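Local coordinates for protein formate dehydrogenase subunit beta (Desulfovibrio gigas, PDB 1H0H) that serves as the electron-transfer subunit of formate dehydrogenase, carrying three [4Fe-4S] clusters for the reversible two-electron oxidation of formate to carbon dioxide, at residues E89-H94 / P105-L110. Residues are numbered along the deposited sequence; the frame is centred on the assembly and turned at random.
Sequences ESAIIH and PKTKDL
Two flat peptide groups flanking Ala-91 offer a face each to the 3-10 turn 105-109. Lys-106 CB is raised to one side of the Ser-90/Ala-91 peptide plane but lies past its border, 3.9 Å from Ser-90 O; Thr-107 CG2 stands over the oxygen end of the next peptide, 3.7 Å from Ala-91 O. Ala-91 O also accepts a hydrogen bond from Thr-104 OG1. The setting is a β-hairpin of the 4Fe-4S dicluster domain: strands 92-94 and 101-103 pair antiparallel, and the chain leaving the second folds back on the lead-in to the first. Thr-107 directs its two branches differently. With chi1 at 47°, CG2 is anti to the carbonyl carbon and faces the hairpin, reaching 4.3 Å from Ile-92 CG1, while OG1 bonds to Thr-104 O and Met-134 N. Leu-110 brings both methyls to Ala-91 CB, CD2 at 4.0 Å and CD1 at 4.1 Å, an apolar patch in the buried part of the contact. Behind it, Ile-92 packs close to Cys-80, a ligand of cluster #3. The outer side is polar. Lys-106, bent at chi2 (-105°) and again at chi3 and chi4, passes alongside Ser-90, its CE 3.3 Å from Ser-90 OG, a hydroxyl hydrogen-bonded to Asp-88. One water donates to Ser-90 O at 2.7 Å and weakly accepts from Lys-106 NZ at 3.4 Å.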
loop_
_atom_site.group_PDB
_atom_site.type_symbol
_atom_site.label_atom_id
_atom_site.label_comp_id
_atom_site.label_asym_id
_atom_site.label_seq_id
_atom_site.Cartn_x
_atom_site.Cartn_y
_atom_site.Cartn_z
ATOM N N GLU B 89 50.775 16.888 -1.058
ATOM C CA GLU B 89 49.708 17.854 -0.831
ATOM C C GLU B 89 48.579 17.740 -1.855
ATOM O O GLU B 89 47.503 18.325 -1.677
ATOM C CB GLU B 89 50.264 19.281 -0.779
ATOM C CG GLU B 89 51.364 19.480 0.255
ATOM C CD GLU B 89 51.729 20.942 0.458
ATOM O OE1 GLU B 89 52.022 21.633 -0.542
ATOM O OE2 GLU B 89 51.740 21.407 1.620
ATOM N N SER B 90 48.794 16.949 -2.902
ATOM C CA SER B 90 47.760 16.787 -3.921
ATOM C C SER B 90 46.890 15.544 -3.707
ATOM O O SER B 90 45.929 15.311 -4.444
ATOM C CB SER B 90 48.404 16.742 -5.307
ATOM O OG SER B 90 49.047 15.489 -5.496
ATOM N N ALA B 91 47.213 14.746 -2.696
ATOM C CA ALA B 91 46.446 13.534 -2.409
ATOM C C ALA B 91 45.017 13.833 -1.954
ATOM O O ALA B 91 44.071 13.229 -2.430
ATOM C CB ALA B 91 47.156 12.704 -1.348
ATOM N N ILE B 92 44.888 14.740 -0.987
ATOM C CA ILE B 92 43.594 15.157 -0.470
ATOM C C ILE B 92 43.461 16.645 -0.752
ATOM O O ILE B 92 44.290 17.419 -0.305
ATOM C CB ILE B 92 43.510 14.886 1.053
ATOM C CG1 ILE B 92 43.598 13.377 1.328
ATOM C CG2 ILE B 92 42.257 15.511 1.637
ATOM C CD1 ILE B 92 43.857 13.025 2.753
ATOM N N ILE B 93 42.474 17.018 -1.572
ATOM C CA ILE B 93 42.207 18.419 -1.892
ATOM C C ILE B 93 41.295 19.050 -0.837
ATOM O O ILE B 93 40.318 18.424 -0.383
ATOM C CB ILE B 93 41.555 18.541 -3.284
ATOM C CG1 ILE B 93 42.549 18.106 -4.355
ATOM C CG2 ILE B 93 41.078 19.994 -3.556
ATOM C CD1 ILE B 93 41.930 17.995 -5.773
ATOM N N HIS B 94 41.629 20.276 -0.431
ATOM C CA HIS B 94 40.764 21.060 0.455
ATOM C C HIS B 94 40.207 22.215 -0.392
ATOM O O HIS B 94 40.916 23.176 -0.704
ATOM C CB HIS B 94 41.550 21.576 1.654
ATOM C CG HIS B 94 40.697 22.004 2.809
ATOM N ND1 HIS B 94 41.210 22.677 3.893
ATOM C CD2 HIS B 94 39.377 21.826 3.069
ATOM C CE1 HIS B 94 40.242 22.919 4.763
ATOM N NE2 HIS B 94 39.122 22.410 4.288
ATOM N N PRO B 105 42.044 9.967 -6.135
ATOM C CA PRO B 105 42.770 8.726 -6.432
ATOM C C PRO B 105 44.270 8.862 -6.168
ATOM O O PRO B 105 44.931 7.830 -6.003
ATOM C CB PRO B 105 42.531 8.533 -7.925
ATOM C CG PRO B 105 41.194 9.201 -8.146
ATOM C CD PRO B 105 41.289 10.468 -7.301
ATOM N N LYS B 106 44.800 10.081 -6.143
ATOM C CA LYS B 106 46.203 10.274 -5.833
ATOM C C LYS B 106 46.560 9.651 -4.488
ATOM O O LYS B 106 47.740 9.452 -4.189
ATOM C CB LYS B 106 46.603 11.755 -5.863
ATOM C CG LYS B 106 46.634 12.382 -7.251
ATOM C CD LYS B 106 48.050 12.574 -7.753
ATOM C CE LYS B 106 48.269 14.003 -8.296
ATOM N NZ LYS B 106 47.039 14.594 -8.914
ATOM N N THR B 107 45.559 9.352 -3.666
ATOM C CA THR B 107 45.843 8.668 -2.410
ATOM C C THR B 107 46.522 7.327 -2.630
ATOM O O THR B 107 47.204 6.831 -1.740
ATOM C CB THR B 107 44.582 8.458 -1.548
ATOM O OG1 THR B 107 43.517 7.933 -2.352
ATOM C CG2 THR B 107 44.069 9.770 -1.020
ATOM N N LYS B 108 46.330 6.739 -3.802
ATOM C CA LYS B 108 46.951 5.460 -4.126
ATOM C C LYS B 108 48.482 5.477 -3.960
ATOM O O LYS B 108 49.097 4.445 -3.644
ATOM C CB LYS B 108 46.598 5.086 -5.573
ATOM C CG LYS B 108 46.925 3.654 -5.955
ATOM C CD LYS B 108 46.470 3.315 -7.376
ATOM C CE LYS B 108 47.239 2.099 -7.910
ATOM N NZ LYS B 108 46.337 1.099 -8.558
ATOM N N ASP B 109 49.087 6.643 -4.181
ATOM C CA ASP B 109 50.543 6.796 -4.113
ATOM C C ASP B 109 51.065 7.147 -2.737
ATOM O O ASP B 109 52.265 7.360 -2.578
ATOM C CB ASP B 109 51.052 7.912 -5.043
ATOM C CG ASP B 109 50.650 7.727 -6.484
ATOM O OD1 ASP B 109 50.501 6.570 -6.928
ATOM O OD2 ASP B 109 50.485 8.709 -7.249
ATOM N N LEU B 110 50.188 7.294 -1.760
ATOM C CA LEU B 110 50.652 7.547 -0.407
ATOM C C LEU B 110 51.381 6.299 0.109
ATOM O O LEU B 110 50.889 5.175 -0.016
ATOM C CB LEU B 110 49.476 7.883 0.509
ATOM C CG LEU B 110 48.793 9.211 0.203
ATOM C CD1 LEU B 110 47.516 9.366 1.029
ATOM C CD2 LEU B 110 49.767 10.350 0.456
HETATM O O HOH W 1 44.964 16.212 -6.763
#